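Local structure of ABC-type branched-chain amino acid transport systems periplasmic component-like protein (Thermomonospora curvata, 4N03) at residues Gly155-Trp158 against Leu159-Lys163; Phe390-Glu393 against Leu394-Asn397. The protein probably binds a fatty acid as the extracytoplasmic substrate-binding component of an ABC transporter, a member of the leucine-binding protein family. All blocks are in the same frame, centred on the assembly; numbering follows the deposited sequence.

Contact 1: residues Gly155-Trp158 against Leu159-Lys163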
# COMPACT_ATOMS: atom_id res chain seq x y z
N GLY A 155 -10.62 -4.98 -10.69
CA GLY A 155 -10.34 -4.10 -11.79
C GLY A 155 -10.65 -4.65 -13.16
O GLY A 155 -11.18 -3.97 -14.03
N VAL A 156 -10.35 -5.94 -13.40
CA VAL A 156 -10.71 -6.59 -14.65
C VAL A 156 -12.21 -6.72 -14.78
O VAL A 156 -12.76 -6.50 -15.86
CB VAL A 156 -9.97 -7.93 -14.82
CG1 VAL A 156 -10.48 -8.67 -16.03
CG2 VAL A 156 -8.46 -7.65 -14.91
N GLN A 157 -12.88 -7.08 -13.70
CA GLN A 157 -14.34 -7.13 -13.76
C GLN A 157 -14.90 -5.76 -14.14
O GLN A 157 -15.83 -5.62 -14.91
CB GLN A 157 -14.92 -7.59 -12.46
CG GLN A 157 -16.45 -7.70 -12.48
CD GLN A 157 -16.94 -8.81 -13.38
OE1 GLN A 157 -16.93 -9.99 -13.00
NE2 GLN A 157 -17.36 -8.47 -14.58
N TRP A 158 -14.30 -4.69 -13.59
CA TRP A 158 -14.70 -3.32 -13.93
C TRP A 158 -14.45 -3.00 -15.38
O TRP A 158 -15.31 -2.45 -16.05
CB TRP A 158 -13.96 -2.34 -13.03
CG TRP A 158 -14.23 -0.89 -13.30
CD1 TRP A 158 -15.30 -0.16 -12.89
CD2 TRP A 158 -13.39 -0.01 -14.04
NE1 TRP A 158 -15.16 1.14 -13.32
CE2 TRP A 158 -14.02 1.25 -14.06
CE3 TRP A 158 -12.18 -0.17 -14.70
CZ2 TRP A 158 -13.47 2.36 -14.69
CZ3 TRP A 158 -11.62 0.96 -15.33
CH2 TRP A 158 -12.27 2.19 -15.31
N LEU A 159 -13.29 -3.39 -15.91
CA LEU A 159 -13.04 -3.18 -17.34
C LEU A 159 -14.12 -3.81 -18.21
O LEU A 159 -14.56 -3.25 -19.21
CB LEU A 159 -11.68 -3.73 -17.76
CG LEU A 159 -10.43 -3.02 -17.23
CD1 LEU A 159 -9.19 -3.80 -17.61
CD2 LEU A 159 -10.33 -1.60 -17.73
N MSE A 160 -14.55 -5.04 -17.84
CA MSE A 160 -15.61 -5.74 -18.58
C MSE A 160 -16.96 -5.06 -18.42
O MSE A 160 -17.71 -4.89 -19.37
CB MSE A 160 -15.80 -7.14 -18.01
CG MSE A 160 -14.64 -8.04 -18.31
SE MSE A 160 -14.90 -8.91 -20.04
CE MSE A 160 -16.40 -9.89 -19.27
N ASP A 161 -17.26 -4.68 -17.18
CA ASP A 161 -18.52 -4.00 -16.92
C ASP A 161 -18.63 -2.68 -17.66
O ASP A 161 -19.73 -2.31 -18.09
CB ASP A 161 -18.67 -3.69 -15.43
CG ASP A 161 -18.90 -4.89 -14.57
OD1 ASP A 161 -19.14 -6.01 -15.08
OD2 ASP A 161 -18.80 -4.71 -13.34
N LYS A 162 -17.51 -2.01 -17.85
CA LYS A 162 -17.47 -0.74 -18.56
C LYS A 162 -17.26 -0.88 -20.06
O LYS A 162 -17.11 0.10 -20.78
CB LYS A 162 -16.44 0.20 -17.93
CG LYS A 162 -16.76 0.49 -16.48
CD LYS A 162 -18.18 1.05 -16.27
CE LYS A 162 -18.46 1.48 -14.85
NZ LYS A 162 -19.87 1.91 -14.65
N LYS A 163 -17.25 -2.12 -20.55
CA LYS A 163 -17.15 -2.42 -21.98
C LYS A 163 -15.82 -1.96 -22.58
O LYS A 163 -15.71 -1.76 -23.79
CB LYS A 163 -18.38 -1.92 -22.73
CG LYS A 163 -19.66 -2.50 -22.18
CD LYS A 163 -20.89 -2.11 -22.98
CE LYS A 163 -21.02 -2.85 -24.31
NZ LYS A 163 -22.32 -2.58 -24.96
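The C-terminal turns of helix 148-161 bring Trp-158 against Lys-162 and Leu-159, and Gln-157 against Asp-161, before a Schellman motif closes the helix, with Lys-163 the first residue to leave helical angles. Backbone i to i+4 bonds run from Leu-159 N to Gly-155 O through to Lys-162 N and Trp-158 O, the last 2.9 Å long. At Lys-163 phi turns positive, and Lys-163 N reaches back to Met-160 O at 3.0 Å.

The indole of Trp-158 swings away from its own backbone N (chi1 178°), which lays one face beneath the Lys-162 chain. CG of Lys-162 sits 3.8 Å from the centroid of the five-membered ring of Trp-158, only 19° off the normal, a CH-pi contact; farther along the chain, Lys-162 CE lies 3.7 Å from Trp-158 NE1. The benzo part of the indole meets Leu-159 instead, with Trp-158 CZ3 and Leu-159 CD2 3.7 Å apart. Trp-158 NE1 also makes a weak hydrogen bond to Glu-387, and Phe-276 meets the indole edge-to-face.

One residue earlier, the bend of Gln-157 at chi2 carries its amide over to Asp-161. NE2 of Gln-157 donates to Asp-161 OD1 at 3.1 Å, a weak bond because the N-H is bent to 130°, although the amide and carboxylate planes are not far from parallel.

The indole is thus held by nonpolar contacts together with the weak bond from NE1, while the lysine's aliphatic portion covers part of the ring; its ammonium has a long, weak ion pair with Glu-387.

Contact 2: residues Phe390-Glu393 against Leu394-Asn397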
# COMPACT_ATOMS: atom_id res chain seq x y z
N PHE A 390 -15.79 -1.16 -4.38
CA PHE A 390 -16.71 -2.26 -4.61
C PHE A 390 -15.99 -3.59 -4.49
O PHE A 390 -14.82 -3.71 -4.73
CB PHE A 390 -17.38 -2.14 -5.99
CG PHE A 390 -16.44 -2.36 -7.15
CD1 PHE A 390 -15.63 -1.35 -7.58
CD2 PHE A 390 -16.30 -3.63 -7.75
CE1 PHE A 390 -14.72 -1.55 -8.59
CE2 PHE A 390 -15.36 -3.82 -8.77
CZ PHE A 390 -14.56 -2.78 -9.15
N GLU A 391 -16.78 -4.60 -4.15
CA GLU A 391 -16.35 -5.99 -4.15
C GLU A 391 -17.14 -6.75 -5.18
O GLU A 391 -18.34 -6.95 -5.00
CB GLU A 391 -16.55 -6.56 -2.76
CG GLU A 391 -16.19 -8.04 -2.67
CD GLU A 391 -16.35 -8.61 -1.29
OE1 GLU A 391 -16.74 -7.89 -0.33
OE2 GLU A 391 -15.97 -9.79 -1.17
N SER A 392 -16.52 -7.08 -6.28
CA SER A 392 -17.17 -7.96 -7.25
C SER A 392 -17.46 -9.33 -6.68
O SER A 392 -16.77 -9.79 -5.82
CB SER A 392 -16.34 -8.09 -8.52
OG SER A 392 -15.12 -8.75 -8.32
N GLU A 393 -18.50 -9.97 -7.19
CA GLU A 393 -18.74 -11.40 -6.88
C GLU A 393 -17.55 -12.25 -7.22
O GLU A 393 -17.20 -13.17 -6.50
CB GLU A 393 -19.99 -11.90 -7.56
CG GLU A 393 -21.27 -11.31 -7.01
CD GLU A 393 -21.48 -11.53 -5.52
OE1 GLU A 393 -21.48 -12.69 -5.06
OE2 GLU A 393 -21.65 -10.52 -4.79
N LEU A 394 -16.90 -11.91 -8.32
CA LEU A 394 -15.75 -12.59 -8.76
C LEU A 394 -14.66 -12.58 -7.68
O LEU A 394 -14.04 -13.59 -7.37
CB LEU A 394 -15.31 -11.91 -10.06
CG LEU A 394 -14.22 -12.57 -10.84
CD1 LEU A 394 -14.59 -13.95 -11.32
CD2 LEU A 394 -13.82 -11.71 -12.05
N ALA A 395 -14.40 -11.38 -7.12
CA ALA A 395 -13.43 -11.28 -6.05
C ALA A 395 -13.89 -11.91 -4.74
O ALA A 395 -13.09 -12.42 -3.99
CB ALA A 395 -13.06 -9.83 -5.80
N LYS A 396 -15.19 -11.83 -4.47
CA LYS A 396 -15.74 -12.38 -3.24
C LYS A 396 -15.53 -13.90 -3.17
O LYS A 396 -15.28 -14.40 -2.11
CB LYS A 396 -17.23 -12.13 -3.20
CG LYS A 396 -17.95 -12.55 -1.92
CD LYS A 396 -19.39 -12.02 -2.01
CE LYS A 396 -20.23 -12.18 -0.79
NZ LYS A 396 -21.63 -11.84 -1.16
N ASN A 397 -15.63 -14.61 -4.30
CA ASN A 397 -15.58 -16.05 -4.32
C ASN A 397 -14.19 -16.59 -4.56
O ASN A 397 -13.96 -17.79 -4.42
CB ASN A 397 -16.60 -16.63 -5.32
CG ASN A 397 -18.03 -16.26 -4.98
OD1 ASN A 397 -18.36 -16.01 -3.83
ND2 ASN A 397 -18.86 -16.23 -5.96
O HOH W 1 -21.60 -15.40 -5.74
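With chi1 at 66°, Ser-392 places OG between its backbone N and carbonyl carbon, from where it reaches forward to the first turn of helix 393-397 and accepts from Ala-395 N at 3.0 Å. The N-H points well at the oxygen (158°), and Ala-395 CB lies alongside. A hydrogen bond to Asn-154 OD1 of helix 148-161 gives the hydroxyl a second partner. Ser-392 O meanwhile accepts from Lys-396 N at 2.9 Å.

Glu-393 folds at chi2 (-57°) and runs beside the extended Lys-396, both pointing the same way; OE2 of Glu-393 and NZ of Lys-396 are 3.9 Å apart, a long salt bridge. The other carboxylate oxygen, Glu-393 OE1, takes a hydrogen bond from a water at 2.8 Å, and that water accepts from Asn-397 ND2, joining residues one turn apart. Glu-391 crosses Lys-396 at about a right angle, its OE2 resting 3.3 Å from Lys-396 CB, against the base of the chain instead of the ammonium.

Leu-394 leads away from the cap and packs against helices 148-161 and 179-195. A serine hydroxyl accepting from the third backbone N-H beyond it is the classical N-cap, here starting the short helix that follows strand 383-390.

In the fold
From the N terminus, the chain reaches contact 1 at the end of helix 148-161, which precedes strand 170-176 of the seven-strand mixed sheet. Contact 2 comes much later, where edge strand 383-390 of that sheet gives way to helix 393-397. Each is local and closes no long loop; the two are in series, neither nested nor crossed. In space their centres lie about 12 Å apart and they touch: Trp-158 CB is 3.9 Å from Phe-390 CZ, and Gln-157 OE1 is 3.7 Å from Leu-394 CD2. Packing there joins the C-terminal strand and helix to helix 148-161, with helix 179-195 contacting both regions.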